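Local atomic coordinates of leucine--tRNA ligase (Agrobacterium radiobacter, PDB entry 5AH5), a protein that probably joins leucine to its cognate tRNA at the expense of ATP, as a class I aminoacyl-tRNA synthetase that also carries an editing domain. Residues W189-R194 and S537-K542; F329-V334 and S407-L412; C627-N632 and S687-L692; L634-S639 and T702-S707. All coordinates share one frame; numbering follows the deposited sequence.

Contact 1: residues W189-R194 and S537-K542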
# COMPACT_ATOMS: atom_id res chain seq x y z
N TRP B 189 24.24 9.65 -4.40
CA TRP B 189 23.90 9.13 -3.09
C TRP B 189 23.00 7.91 -3.23
O TRP B 189 22.12 7.85 -4.14
CB TRP B 189 23.25 10.20 -2.20
CG TRP B 189 24.22 11.29 -1.85
CD1 TRP B 189 24.37 12.46 -2.51
CD2 TRP B 189 25.15 11.31 -0.77
NE1 TRP B 189 25.33 13.21 -1.91
CE2 TRP B 189 25.84 12.53 -0.84
CE3 TRP B 189 25.48 10.40 0.25
CZ2 TRP B 189 26.83 12.88 0.08
CZ3 TRP B 189 26.42 10.72 1.15
CH2 TRP B 189 27.13 11.97 1.06
N PHE B 190 23.22 6.96 -2.32
CA PHE B 190 22.57 5.66 -2.28
C PHE B 190 22.23 5.28 -0.85
O PHE B 190 22.88 5.78 0.11
CB PHE B 190 23.55 4.60 -2.77
CG PHE B 190 23.93 4.74 -4.18
CD1 PHE B 190 23.16 4.18 -5.18
CD2 PHE B 190 25.07 5.47 -4.53
CE1 PHE B 190 23.54 4.33 -6.52
CE2 PHE B 190 25.43 5.61 -5.83
CZ PHE B 190 24.67 5.04 -6.83
N VAL B 191 21.24 4.40 -0.70
CA VAL B 191 21.03 3.68 0.56
C VAL B 191 21.25 2.19 0.33
O VAL B 191 20.80 1.62 -0.67
CB VAL B 191 19.64 3.87 1.16
CG1 VAL B 191 19.72 3.68 2.67
CG2 VAL B 191 19.04 5.21 0.80
N ASP B 192 21.96 1.56 1.27
CA ASP B 192 22.33 0.15 1.15
C ASP B 192 21.15 -0.78 1.49
O ASP B 192 21.15 -1.44 2.50
CB ASP B 192 23.52 -0.13 2.06
CG ASP B 192 24.14 -1.49 1.82
OD1 ASP B 192 23.73 -2.24 0.91
OD2 ASP B 192 25.06 -1.82 2.58
N ILE B 193 20.14 -0.80 0.65
CA ILE B 193 19.01 -1.73 0.78
C ILE B 193 19.39 -3.22 0.54
O ILE B 193 18.78 -4.14 1.12
CB ILE B 193 17.87 -1.26 -0.13
CG1 ILE B 193 16.52 -1.91 0.23
CG2 ILE B 193 18.22 -1.45 -1.60
CD1 ILE B 193 15.38 -1.31 -0.56
N ARG B 194 20.41 -3.45 -0.29
CA ARG B 194 20.92 -4.81 -0.52
C ARG B 194 21.28 -5.53 0.76
O ARG B 194 21.01 -6.72 0.88
CB ARG B 194 22.06 -4.87 -1.55
CG ARG B 194 21.58 -4.72 -2.98
CD ARG B 194 22.72 -4.55 -4.00
NE ARG B 194 23.50 -5.76 -4.10
CZ ARG B 194 23.23 -6.82 -4.86
NH1 ARG B 194 22.18 -6.87 -5.68
NH2 ARG B 194 24.04 -7.85 -4.83
N SER B 537 9.48 1.80 2.40
CA SER B 537 8.89 1.89 3.75
C SER B 537 9.21 0.67 4.63
O SER B 537 9.53 0.82 5.83
CB SER B 537 7.36 2.07 3.64
OG SER B 537 6.74 0.93 3.03
N ARG B 538 9.14 -0.54 4.05
CA ARG B 538 9.54 -1.70 4.84
C ARG B 538 11.04 -1.62 5.13
O ARG B 538 11.48 -1.90 6.24
CB ARG B 538 9.17 -3.02 4.17
CG ARG B 538 7.67 -3.21 3.98
CD ARG B 538 7.41 -4.52 3.21
NE ARG B 538 7.98 -5.61 4.01
CZ ARG B 538 8.83 -6.56 3.60
NH1 ARG B 538 9.18 -6.71 2.33
NH2 ARG B 538 9.29 -7.42 4.50
N PHE B 539 11.83 -1.22 4.13
CA PHE B 539 13.28 -1.13 4.32
C PHE B 539 13.65 -0.10 5.41
O PHE B 539 14.44 -0.37 6.32
CB PHE B 539 13.96 -0.80 2.98
CG PHE B 539 15.38 -0.31 3.13
CD1 PHE B 539 16.32 -1.05 3.83
CD2 PHE B 539 15.78 0.89 2.55
CE1 PHE B 539 17.63 -0.62 3.95
CE2 PHE B 539 17.09 1.34 2.68
CZ PHE B 539 18.02 0.58 3.38
N ILE B 540 13.03 1.06 5.37
CA ILE B 540 13.44 2.15 6.27
C ILE B 540 12.95 1.84 7.67
O ILE B 540 13.59 2.25 8.65
CB ILE B 540 13.02 3.55 5.71
CG1 ILE B 540 13.94 3.92 4.53
CG2 ILE B 540 13.01 4.68 6.73
CD1 ILE B 540 15.40 3.98 4.85
N THR B 541 11.87 1.05 7.79
CA THR B 541 11.37 0.65 9.12
C THR B 541 12.37 -0.25 9.83
O THR B 541 12.70 -0.05 10.99
CB THR B 541 9.94 0.10 9.01
OG1 THR B 541 9.08 1.17 8.53
CG2 THR B 541 9.42 -0.41 10.40
N LYS B 542 12.94 -1.18 9.08
CA LYS B 542 13.96 -2.06 9.63
C LYS B 542 15.21 -1.29 10.00
O LYS B 542 15.81 -1.52 11.04
CB LYS B 542 14.25 -3.16 8.60
CG LYS B 542 13.00 -4.02 8.31
CD LYS B 542 13.30 -5.23 7.48
CE LYS B 542 12.05 -6.04 7.10
NZ LYS B 542 11.19 -6.39 8.27
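The aromatic ring of Phe539, projecting from helix 533-546, fits against the end of strand 182-191 and the turn that follows it. Ile193 lies over one face of the ring: its CG1 stands 3.6 Å from the centroid of the Phe539 ring and 17° off the ring normal, a CH-pi contact, while its CD1 reaches the CG and CD2 side of the same ring. The first torsion of Ile193 turns CG1 away from its own backbone N (chi1 -163°), which brings this branch above the phenyl group. Val191 arrives at the ring edge, near the plane, where its CG1 is 3.5 Å from Phe539 CE2. Between the two aliphatic side chains the backbone turns at Asp192, the centre of an inverse gamma turn in which Ile193 N bonds to Val191 O over 2.8 Å. That bend lets residues two apart in sequence serve the face and the edge of one ring.

Packing is tight around these two side chains, and Trp415 of strand 415-419 also touches both Val191 and Phe539. Asp192, between them in sequence, is the looser element: it is partly exposed, its CB is directed away from the helix, and its O comes obliquely to 3.8 Å from Phe539 CZ. On the helix, the charges of Arg538 and Lys542 are directed to other partners, among them Glu554, which forms salt bridges with both. The join between strand end and helix in the synthetase core is therefore apolar, resting on dispersion and CH-pi contact rather than on polar bonds.

Contact 2: residues F329-V334 and S407-L412. With nucleotides of chain D.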
# COMPACT_ATOMS: atom_id res chain seq x y z
N PHE B 329 22.85 -8.63 -13.19
CA PHE B 329 22.67 -10.02 -12.74
C PHE B 329 24.02 -10.63 -12.40
O PHE B 329 24.96 -10.57 -13.19
CB PHE B 329 21.95 -10.84 -13.83
CG PHE B 329 21.71 -12.30 -13.46
CD1 PHE B 329 21.12 -12.65 -12.25
CD2 PHE B 329 22.04 -13.32 -14.35
CE1 PHE B 329 20.87 -13.98 -11.93
CE2 PHE B 329 21.80 -14.65 -14.03
CZ PHE B 329 21.21 -14.98 -12.82
N GLY B 330 24.10 -11.22 -11.21
CA GLY B 330 25.34 -11.81 -10.73
C GLY B 330 26.54 -10.87 -10.79
O GLY B 330 26.43 -9.68 -10.49
N THR B 331 27.68 -11.42 -11.20
CA THR B 331 28.97 -10.71 -11.16
C THR B 331 29.29 -9.92 -12.45
O THR B 331 30.18 -9.05 -12.42
CB THR B 331 30.12 -11.70 -10.90
OG1 THR B 331 30.10 -12.74 -11.89
CG2 THR B 331 29.99 -12.29 -9.49
N GLY B 332 28.59 -10.21 -13.54
CA GLY B 332 28.82 -9.55 -14.82
C GLY B 332 29.88 -10.26 -15.65
O GLY B 332 30.42 -9.67 -16.60
N ALA B 333 30.18 -11.50 -15.28
CA ALA B 333 31.02 -12.42 -16.06
C ALA B 333 30.24 -13.72 -16.26
O ALA B 333 29.61 -14.22 -15.32
CB ALA B 333 32.33 -12.68 -15.31
N VAL B 334 30.24 -14.26 -17.49
CA VAL B 334 29.61 -15.55 -17.78
C VAL B 334 30.65 -16.57 -18.31
O VAL B 334 31.82 -16.24 -18.51
CB VAL B 334 28.37 -15.42 -18.70
CG1 VAL B 334 27.54 -14.21 -18.29
CG2 VAL B 334 28.75 -15.33 -20.18
N SER B 407 27.47 -19.00 -4.09
CA SER B 407 27.16 -17.61 -4.40
C SER B 407 25.66 -17.32 -4.23
O SER B 407 24.83 -18.03 -4.80
CB SER B 407 27.60 -17.33 -5.83
OG SER B 407 27.46 -15.97 -6.16
N THR B 408 25.34 -16.29 -3.44
CA THR B 408 23.96 -15.76 -3.34
C THR B 408 23.89 -14.39 -4.04
O THR B 408 24.53 -13.43 -3.58
CB THR B 408 23.49 -15.62 -1.87
OG1 THR B 408 23.66 -16.85 -1.16
CG2 THR B 408 22.02 -15.25 -1.81
N GLN B 409 23.11 -14.30 -5.13
CA GLN B 409 22.92 -13.04 -5.88
C GLN B 409 21.51 -12.45 -5.78
O GLN B 409 20.52 -13.19 -5.66
CB GLN B 409 23.28 -13.24 -7.35
CG GLN B 409 24.70 -13.79 -7.62
CD GLN B 409 25.86 -12.95 -7.06
OE1 GLN B 409 25.73 -11.78 -6.69
NE2 GLN B 409 27.02 -13.57 -7.00
N TYR B 410 21.40 -11.12 -5.87
CA TYR B 410 20.12 -10.42 -5.74
C TYR B 410 19.90 -9.53 -6.93
O TYR B 410 20.80 -8.81 -7.33
CB TYR B 410 20.10 -9.59 -4.47
CG TYR B 410 20.34 -10.37 -3.20
CD1 TYR B 410 21.63 -10.70 -2.78
CD2 TYR B 410 19.27 -10.81 -2.42
CE1 TYR B 410 21.85 -11.44 -1.64
CE2 TYR B 410 19.48 -11.53 -1.27
CZ TYR B 410 20.76 -11.85 -0.89
OH TYR B 410 20.94 -12.57 0.24
N ARG B 411 18.70 -9.53 -7.49
CA ARG B 411 18.31 -8.58 -8.55
C ARG B 411 18.23 -7.10 -8.05
O ARG B 411 18.46 -6.17 -8.82
CB ARG B 411 16.97 -9.00 -9.08
CG ARG B 411 16.36 -8.16 -10.16
CD ARG B 411 14.88 -8.48 -10.36
NE ARG B 411 14.30 -7.47 -11.23
CZ ARG B 411 14.05 -6.20 -10.90
NH1 ARG B 411 14.25 -5.74 -9.66
NH2 ARG B 411 13.56 -5.38 -11.82
N LEU B 412 17.79 -6.94 -6.81
CA LEU B 412 17.65 -5.66 -6.12
C LEU B 412 18.93 -4.80 -6.27
O LEU B 412 20.05 -5.24 -5.94
CB LEU B 412 17.42 -5.97 -4.63
CG LEU B 412 17.15 -4.82 -3.69
CD1 LEU B 412 15.87 -4.14 -4.08
CD2 LEU B 412 17.10 -5.27 -2.24
P C D 83 17.93 -14.43 -20.65
OP1 C D 83 18.09 -15.86 -20.97
OP2 C D 83 16.56 -13.84 -20.69
O5' C D 83 18.60 -14.18 -19.22
C5' C D 83 19.70 -14.97 -18.71
C4' C D 83 19.45 -15.41 -17.28
O4' C D 83 19.84 -14.36 -16.35
C3' C D 83 18.02 -15.83 -16.93
O3' C D 83 17.85 -17.23 -16.56
C2' C D 83 17.48 -14.69 -16.05
O2' C D 83 16.68 -15.12 -14.96
C1' C D 83 18.74 -13.97 -15.55
N1 C D 83 18.68 -12.48 -15.55
C2 C D 83 18.44 -11.79 -14.34
O2 C D 83 18.25 -12.44 -13.31
N3 C D 83 18.41 -10.44 -14.35
C4 C D 83 18.63 -9.76 -15.48
N4 C D 83 18.60 -8.43 -15.44
C5 C D 83 18.88 -10.43 -16.72
C6 C D 83 18.90 -11.78 -16.70
P A D 84 18.71 -17.96 -15.38
OP1 A D 84 18.00 -19.20 -14.99
OP2 A D 84 19.08 -16.94 -14.36
O5' A D 84 20.05 -18.45 -16.09
C5' A D 84 21.24 -18.72 -15.31
C4' A D 84 22.45 -18.76 -16.22
O4' A D 84 22.60 -17.48 -16.89
C3' A D 84 23.81 -18.97 -15.57
O3' A D 84 24.07 -20.34 -15.26
C2' A D 84 24.74 -18.47 -16.65
O2' A D 84 24.94 -19.47 -17.64
C1' A D 84 23.96 -17.27 -17.20
N9 A D 84 24.36 -15.96 -16.67
C8 A D 84 25.04 -15.66 -15.52
N7 A D 84 25.27 -14.37 -15.35
C5 A D 84 24.69 -13.79 -16.47
C6 A D 84 24.59 -12.45 -16.89
N6 A D 84 25.07 -11.41 -16.19
N1 A D 84 23.95 -12.20 -18.06
C2 A D 84 23.45 -13.24 -18.75
N3 A D 84 23.47 -14.54 -18.45
C4 A D 84 24.13 -14.75 -17.29
P C D 80 8.01 -6.25 -13.06
OP1 C D 80 8.66 -5.05 -12.43
OP2 C D 80 7.47 -6.18 -14.42
O5' C D 80 9.10 -7.39 -13.10
C5' C D 80 10.06 -7.53 -12.08
C4' C D 80 10.87 -8.77 -12.33
O4' C D 80 10.01 -9.94 -12.36
C3' C D 80 11.60 -8.84 -13.66
O3' C D 80 12.76 -8.01 -13.62
C2' C D 80 11.91 -10.32 -13.72
O2' C D 80 12.91 -10.69 -12.80
C1' C D 80 10.57 -10.91 -13.26
N1 C D 80 9.63 -11.13 -14.40
C2 C D 80 9.87 -12.21 -15.26
O2 C D 80 10.82 -12.96 -15.01
N3 C D 80 9.05 -12.40 -16.32
C4 C D 80 8.08 -11.53 -16.58
N4 C D 80 7.30 -11.75 -17.64
C5 C D 80 7.86 -10.38 -15.76
C6 C D 80 8.63 -10.24 -14.68
O HOH W 1 21.77 -10.91 -9.50
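Gln409 folds its side chain over the backbone of Gly330, in the type II' turn that runs from Phe329 to Gly332. Two successive bends, chi1 -55° and chi2 -59°, curl the chain so that CG lies 3.7 Å from Gly330 CA and the amide carbon follows over the same atom. The glycine, at positive phi, offers only backbone to this contact. The amide nitrogen, Gln409 NE2, ends 4.1 Å from Thr331 CG2 and makes a weak hydrogen bond to Ser407 OG. The hydroxyl of Thr331 is turned to another partner, the carbonyl of Asn242. A water accepts from Gly330 N at 2.9 Å and gives a weak bond to Tyr410 O, linking the two backbones.

The same segments meet the bound RNA. The Phe329 ring is swung opposite its own N and lies against C83 of chain D, whose O2 sits over one face. The carbonyl of Phe329 takes a weak bond from N6 of A84 of chain D, and Val334 CG1 packs 3.4 Å from C5 of that adenine. Arg411 extends from CG to NE, and its NE gives a 2.9 Å bond to O3' of C80 of chain D with an N-H...O angle of 152°; NH2 adds a weaker one to the same oxygen and also pairs with an RNA phosphate, and a cation-pi contact with Trp221 further holds the group.

Where the editing domain meets the synthetase core, strand 404-410 pairs antiparallel with strand 224-234, Phe244 of strand 243-245 touches both Thr331 and Gln409, and strand 333-334 joins strand 257-259 just beyond the turn.

Contact 3: residues C627-N632 and S687-L692. With nucleotides of chain D.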
# COMPACT_ATOMS: atom_id res chain seq x y z
N CYS B 627 -34.61 8.24 5.05
CA CYS B 627 -35.17 9.44 5.66
C CYS B 627 -36.69 9.29 5.79
O CYS B 627 -37.23 9.61 6.84
CB CYS B 627 -34.81 10.74 4.90
SG CYS B 627 -33.01 11.07 4.90
N ARG B 628 -37.34 8.84 4.73
CA ARG B 628 -38.81 8.71 4.74
C ARG B 628 -39.36 7.70 5.80
O ARG B 628 -40.42 7.92 6.39
CB ARG B 628 -39.35 8.44 3.33
CG ARG B 628 -39.42 9.72 2.46
CD ARG B 628 -40.23 9.50 1.19
NE ARG B 628 -39.78 8.25 0.60
CZ ARG B 628 -38.77 8.13 -0.26
NH1 ARG B 628 -38.13 9.20 -0.72
NH2 ARG B 628 -38.40 6.93 -0.70
N LEU B 629 -38.59 6.66 6.09
CA LEU B 629 -38.87 5.72 7.17
C LEU B 629 -38.83 6.41 8.52
O LEU B 629 -39.66 6.15 9.39
CB LEU B 629 -37.85 4.58 7.12
CG LEU B 629 -38.05 3.36 7.97
CD1 LEU B 629 -39.37 2.63 7.63
CD2 LEU B 629 -36.84 2.44 7.85
N PHE B 630 -37.91 7.36 8.70
CA PHE B 630 -37.95 8.19 9.91
C PHE B 630 -39.14 9.16 9.97
O PHE B 630 -39.84 9.23 11.02
CB PHE B 630 -36.62 8.97 10.13
CG PHE B 630 -35.60 8.19 10.88
CD1 PHE B 630 -35.02 7.09 10.31
CD2 PHE B 630 -35.25 8.55 12.18
CE1 PHE B 630 -34.08 6.35 11.00
CE2 PHE B 630 -34.30 7.83 12.87
CZ PHE B 630 -33.72 6.74 12.29
N THR B 631 -39.36 9.91 8.91
CA THR B 631 -40.44 10.92 8.87
C THR B 631 -41.83 10.27 8.90
O THR B 631 -42.75 10.86 9.38
CB THR B 631 -40.37 11.85 7.61
OG1 THR B 631 -40.09 11.05 6.47
CG2 THR B 631 -39.28 12.85 7.73
N ASN B 632 -41.97 9.07 8.35
CA ASN B 632 -43.21 8.32 8.52
C ASN B 632 -43.48 7.90 9.98
O ASN B 632 -44.65 7.81 10.36
CB ASN B 632 -43.23 7.09 7.62
CG ASN B 632 -43.36 7.45 6.13
OD1 ASN B 632 -43.53 8.62 5.75
ND2 ASN B 632 -43.24 6.44 5.30
N SER B 687 -31.13 -4.41 3.88
CA SER B 687 -32.02 -5.55 4.30
C SER B 687 -32.82 -5.14 5.48
O SER B 687 -34.01 -5.29 5.48
CB SER B 687 -31.24 -6.80 4.70
OG SER B 687 -30.80 -7.50 3.56
N VAL B 688 -32.17 -4.52 6.47
CA VAL B 688 -32.89 -4.04 7.66
C VAL B 688 -33.91 -3.00 7.30
O VAL B 688 -35.04 -2.99 7.84
CB VAL B 688 -31.91 -3.53 8.74
CG1 VAL B 688 -32.58 -2.71 9.82
CG2 VAL B 688 -31.16 -4.73 9.33
N THR B 689 -33.52 -2.10 6.40
CA THR B 689 -34.40 -1.06 5.98
C THR B 689 -35.63 -1.68 5.31
O THR B 689 -36.72 -1.26 5.56
CB THR B 689 -33.69 -0.10 4.98
OG1 THR B 689 -32.43 0.35 5.55
CG2 THR B 689 -34.59 1.03 4.59
N ASN B 690 -35.45 -2.66 4.44
CA ASN B 690 -36.60 -3.31 3.79
C ASN B 690 -37.48 -4.00 4.82
O ASN B 690 -38.69 -3.87 4.74
CB ASN B 690 -36.17 -4.28 2.72
CG ASN B 690 -35.40 -3.59 1.61
OD1 ASN B 690 -35.62 -2.41 1.30
ND2 ASN B 690 -34.51 -4.35 0.98
N LEU B 691 -36.84 -4.60 5.81
CA LEU B 691 -37.51 -5.31 6.89
C LEU B 691 -38.44 -4.41 7.60
O LEU B 691 -39.61 -4.79 7.86
CB LEU B 691 -36.51 -5.90 7.88
CG LEU B 691 -37.14 -6.64 9.06
CD1 LEU B 691 -37.80 -7.92 8.54
CD2 LEU B 691 -36.11 -6.93 10.14
N LEU B 692 -37.96 -3.20 7.90
CA LEU B 692 -38.77 -2.26 8.65
C LEU B 692 -39.91 -1.64 7.84
O LEU B 692 -40.94 -1.24 8.41
CB LEU B 692 -37.89 -1.18 9.26
CG LEU B 692 -36.90 -1.66 10.31
CD1 LEU B 692 -36.14 -0.47 10.88
CD2 LEU B 692 -37.60 -2.43 11.43
P U D 40 -38.88 7.66 -5.98
OP1 U D 40 -37.57 7.69 -5.31
OP2 U D 40 -39.03 6.90 -7.24
O5' U D 40 -39.97 7.09 -4.97
C5' U D 40 -40.35 7.84 -3.81
C4' U D 40 -41.62 7.28 -3.19
O4' U D 40 -42.80 7.66 -3.96
C3' U D 40 -41.72 5.77 -3.05
O3' U D 40 -40.98 5.35 -1.91
C2' U D 40 -43.23 5.60 -2.92
O2' U D 40 -43.72 6.02 -1.67
C1' U D 40 -43.71 6.58 -3.99
N1 U D 40 -43.73 6.00 -5.34
C2 U D 40 -44.77 5.15 -5.66
O2 U D 40 -45.64 4.84 -4.87
N3 U D 40 -44.75 4.66 -6.94
C4 U D 40 -43.81 4.92 -7.92
O4 U D 40 -43.92 4.39 -9.03
C5 U D 40 -42.76 5.80 -7.51
C6 U D 40 -42.76 6.30 -6.27
P A D 25 -32.18 -4.16 -1.87
OP1 A D 25 -33.03 -3.25 -1.13
OP2 A D 25 -32.68 -5.13 -2.84
O5' A D 25 -31.06 -3.30 -2.64
C5' A D 25 -31.31 -2.76 -3.90
C4' A D 25 -30.02 -2.35 -4.54
O4' A D 25 -29.14 -3.49 -4.61
C3' A D 25 -30.23 -1.91 -5.99
O3' A D 25 -30.54 -0.54 -6.06
C2' A D 25 -28.94 -2.30 -6.66
O2' A D 25 -27.93 -1.34 -6.59
C1' A D 25 -28.55 -3.56 -5.89
N9 A D 25 -28.98 -4.79 -6.55
C8 A D 25 -29.91 -5.72 -6.13
N7 A D 25 -30.01 -6.75 -6.93
C5 A D 25 -29.12 -6.46 -7.96
C6 A D 25 -28.77 -7.16 -9.13
N6 A D 25 -29.29 -8.34 -9.47
N1 A D 25 -27.81 -6.62 -9.93
C2 A D 25 -27.28 -5.45 -9.58
N3 A D 25 -27.54 -4.69 -8.51
C4 A D 25 -28.45 -5.28 -7.72
P C D 24 -32.46 -9.73 -0.46
OP1 C D 24 -33.37 -9.36 0.60
OP2 C D 24 -32.88 -10.11 -1.79
O5' C D 24 -31.51 -8.46 -0.75
C5' C D 24 -30.91 -7.73 0.34
C4' C D 24 -29.91 -6.69 -0.20
O4' C D 24 -28.74 -7.37 -0.71
C3' C D 24 -30.39 -5.89 -1.38
O3' C D 24 -31.30 -4.92 -0.87
C2' C D 24 -29.08 -5.40 -1.94
O2' C D 24 -28.38 -4.46 -1.14
C1' C D 24 -28.24 -6.67 -1.82
N1 C D 24 -28.30 -7.52 -3.01
C2 C D 24 -27.52 -7.14 -4.09
O2 C D 24 -26.81 -6.12 -3.99
N3 C D 24 -27.55 -7.88 -5.22
C4 C D 24 -28.34 -8.96 -5.29
N4 C D 24 -28.31 -9.69 -6.41
C5 C D 24 -29.19 -9.34 -4.21
C6 C D 24 -29.13 -8.60 -3.09
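Helices 617-632 and 678-695 lie side by side in the helical bundle of the anticodon-binding region, with the CA atoms of Leu629 and Leu692 8.1 Å apart at their closest pairing. Leu629 supplies the first helix's part of the contact. With chi1 at -170° its side chain runs out opposite its own N, and CD2 reaches across to the second helix; there it lies 4.0 Å from Leu692 CB and 4.2 Å from Thr689 CG2. The leucine side chains cross at about a right angle, and their contact is made by one methyl of Leu629 against CB of Leu692. Thr689 contributes its methyl, while its hydroxyl bonds to Ile685 O and to Tyr622 OH. Leu708 of helix 701-715 packs on both leucines and continues this buried layer.

The faces beyond the apolar seam carry the tRNA contacts. Arg628, bent at chi3, lays one face of its guanidinium over C5' of U40 of chain D, and its NH2 forms a salt bridge with an RNA phosphate. From the second helix Asn690 turns toward the backbone of the RNA, its OD1 bonded to Arg625, and its ND2 gives a nearly straight 2.8 Å hydrogen bond (179°) to OP1 of A25 of chain D.

Contact 4: residues L634-S639 and T702-S707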
# COMPACT_ATOMS: atom_id res chain seq x y z
N LEU B 634 -42.28 9.30 13.04
CA LEU B 634 -41.76 10.31 13.89
C LEU B 634 -42.54 10.37 15.22
O LEU B 634 -41.95 10.62 16.28
CB LEU B 634 -41.80 11.62 13.10
CG LEU B 634 -40.95 12.81 13.47
CD1 LEU B 634 -39.46 12.44 13.55
CD2 LEU B 634 -41.21 13.88 12.42
N ASP B 635 -43.85 10.12 15.16
CA ASP B 635 -44.69 9.92 16.36
C ASP B 635 -44.13 8.87 17.30
O ASP B 635 -43.91 9.11 18.48
CB ASP B 635 -46.11 9.50 15.94
CG ASP B 635 -46.94 10.67 15.41
OD1 ASP B 635 -46.54 11.84 15.61
OD2 ASP B 635 -48.01 10.42 14.81
N ARG B 636 -43.83 7.72 16.74
CA ARG B 636 -43.28 6.62 17.50
C ARG B 636 -41.89 6.93 18.04
O ARG B 636 -41.57 6.64 19.22
CB ARG B 636 -43.28 5.37 16.64
CG ARG B 636 -44.67 5.01 16.13
CD ARG B 636 -44.69 3.63 15.53
NE ARG B 636 -45.99 3.31 14.93
CZ ARG B 636 -46.44 2.07 14.71
NH1 ARG B 636 -45.73 0.99 15.08
NH2 ARG B 636 -47.64 1.91 14.13
N LEU B 637 -41.08 7.60 17.22
CA LEU B 637 -39.74 7.98 17.66
C LEU B 637 -39.75 8.93 18.82
O LEU B 637 -39.00 8.77 19.77
CB LEU B 637 -38.93 8.59 16.50
CG LEU B 637 -38.49 7.51 15.53
CD1 LEU B 637 -37.97 8.17 14.26
CD2 LEU B 637 -37.41 6.65 16.17
N ARG B 638 -40.59 9.93 18.74
CA ARG B 638 -40.65 10.92 19.79
C ARG B 638 -41.32 10.39 21.09
O ARG B 638 -41.22 11.03 22.12
CB ARG B 638 -41.23 12.22 19.24
CG ARG B 638 -40.27 12.84 18.20
CD ARG B 638 -40.75 14.16 17.60
NE ARG B 638 -39.65 14.86 16.91
CZ ARG B 638 -39.77 15.79 15.94
NH1 ARG B 638 -40.96 16.18 15.48
NH2 ARG B 638 -38.67 16.33 15.40
N SER B 639 -41.91 9.19 21.02
CA SER B 639 -42.58 8.54 22.13
C SER B 639 -41.72 7.52 22.88
O SER B 639 -42.04 7.19 24.03
CB SER B 639 -43.88 7.84 21.64
OG SER B 639 -43.67 6.48 21.25
N THR B 702 -42.01 0.59 20.67
CA THR B 702 -40.70 0.62 21.29
C THR B 702 -39.70 -0.19 20.47
O THR B 702 -38.55 0.23 20.35
CB THR B 702 -40.77 0.22 22.79
OG1 THR B 702 -41.46 1.24 23.54
CG2 THR B 702 -39.39 0.02 23.40
N VAL B 703 -40.13 -1.31 19.90
CA VAL B 703 -39.26 -2.16 19.09
C VAL B 703 -38.87 -1.44 17.79
O VAL B 703 -37.75 -1.65 17.27
CB VAL B 703 -39.93 -3.49 18.72
CG1 VAL B 703 -39.10 -4.26 17.70
CG2 VAL B 703 -40.14 -4.32 19.99
N LEU B 704 -39.82 -0.68 17.26
CA LEU B 704 -39.64 0.02 16.02
C LEU B 704 -38.79 1.26 16.25
O LEU B 704 -37.91 1.50 15.48
CB LEU B 704 -40.98 0.43 15.42
CG LEU B 704 -40.88 1.21 14.11
CD1 LEU B 704 -40.17 0.38 13.04
CD2 LEU B 704 -42.24 1.70 13.63
N ALA B 705 -39.03 2.03 17.28
CA ALA B 705 -38.14 3.17 17.59
C ALA B 705 -36.68 2.70 17.82
O ALA B 705 -35.72 3.29 17.30
CB ALA B 705 -38.63 3.96 18.77
N GLY B 706 -36.52 1.62 18.56
CA GLY B 706 -35.22 1.00 18.78
C GLY B 706 -34.51 0.49 17.54
O GLY B 706 -33.27 0.55 17.46
N SER B 707 -35.29 -0.02 16.59
CA SER B 707 -34.78 -0.52 15.34
C SER B 707 -34.30 0.58 14.43
O SER B 707 -33.37 0.38 13.70
CB SER B 707 -35.86 -1.30 14.57
OG SER B 707 -36.28 -2.42 15.31
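The carbonyl oxygen of Arg636 is gripped twice by Ser639, by the hydroxyl OG at 2.9 Å and by the backbone N at 3.1 Å, both from the same face of the carbonyl plane. This oxygen belongs to the short helix 634-639, which crosses helix 701-715 of the anticodon-binding helical bundle almost perpendicularly: the axes of the two segments pass 8.7 Å apart at -91°. Ala705 CB of the other helix lies beside this oxygen, 4.0 Å from Arg636 O, roughly at right angles to the C=O bond.

At the crossing the small side chain of Ala705 lets the backbones come close, its CA only 5.1 Å from that of Leu637. Leu637 brings in one methyl, CD2, which sits 3.8 Å from Ala705 CA and nearly as close to its CB. Leu637 O also bonds to Arg709, a further tie between the helices.

On the longer helix Val703 O likewise holds two donors from one residue, the N and OG of Ser707, which approach from opposite faces of its plane. Leu704 and Ser707 then turn to Leu692 of helix 678-695. At the partly exposed margin of the crossing Arg636 reaches over Leu704 with its chain extended from CG to NE. Leu704 CD2 approaches the guanidinium obliquely, meeting NH1 as well as the chain, where Arg636 CD is 3.7 Å from Leu704 CD2.

How the contacts relate
Contacts 1, 3 and 4 are buried, whereas contact 2 lies at the surface and meets RNA. Contact 2 is nested within the chain loop closed by contact 1, and the two touch where Arg194 NH1 probably bonds to the carbonyls of Leu412 and Tyr410. Contacts 3 and 4 lie across the chain's centre from that pair, about 54 to 72 Å away between centres. Helices 617-632 and 634-639 follow each other in the chain, as do 678-695 and 701-715, so contacts 3 and 4 belong to one bundle, where Phe630 also packs on Leu637. An aromatic face dominates contact 1 and aliphatic methyls contacts 3 and 4; contact 2 relies on a folded glutamine and a water.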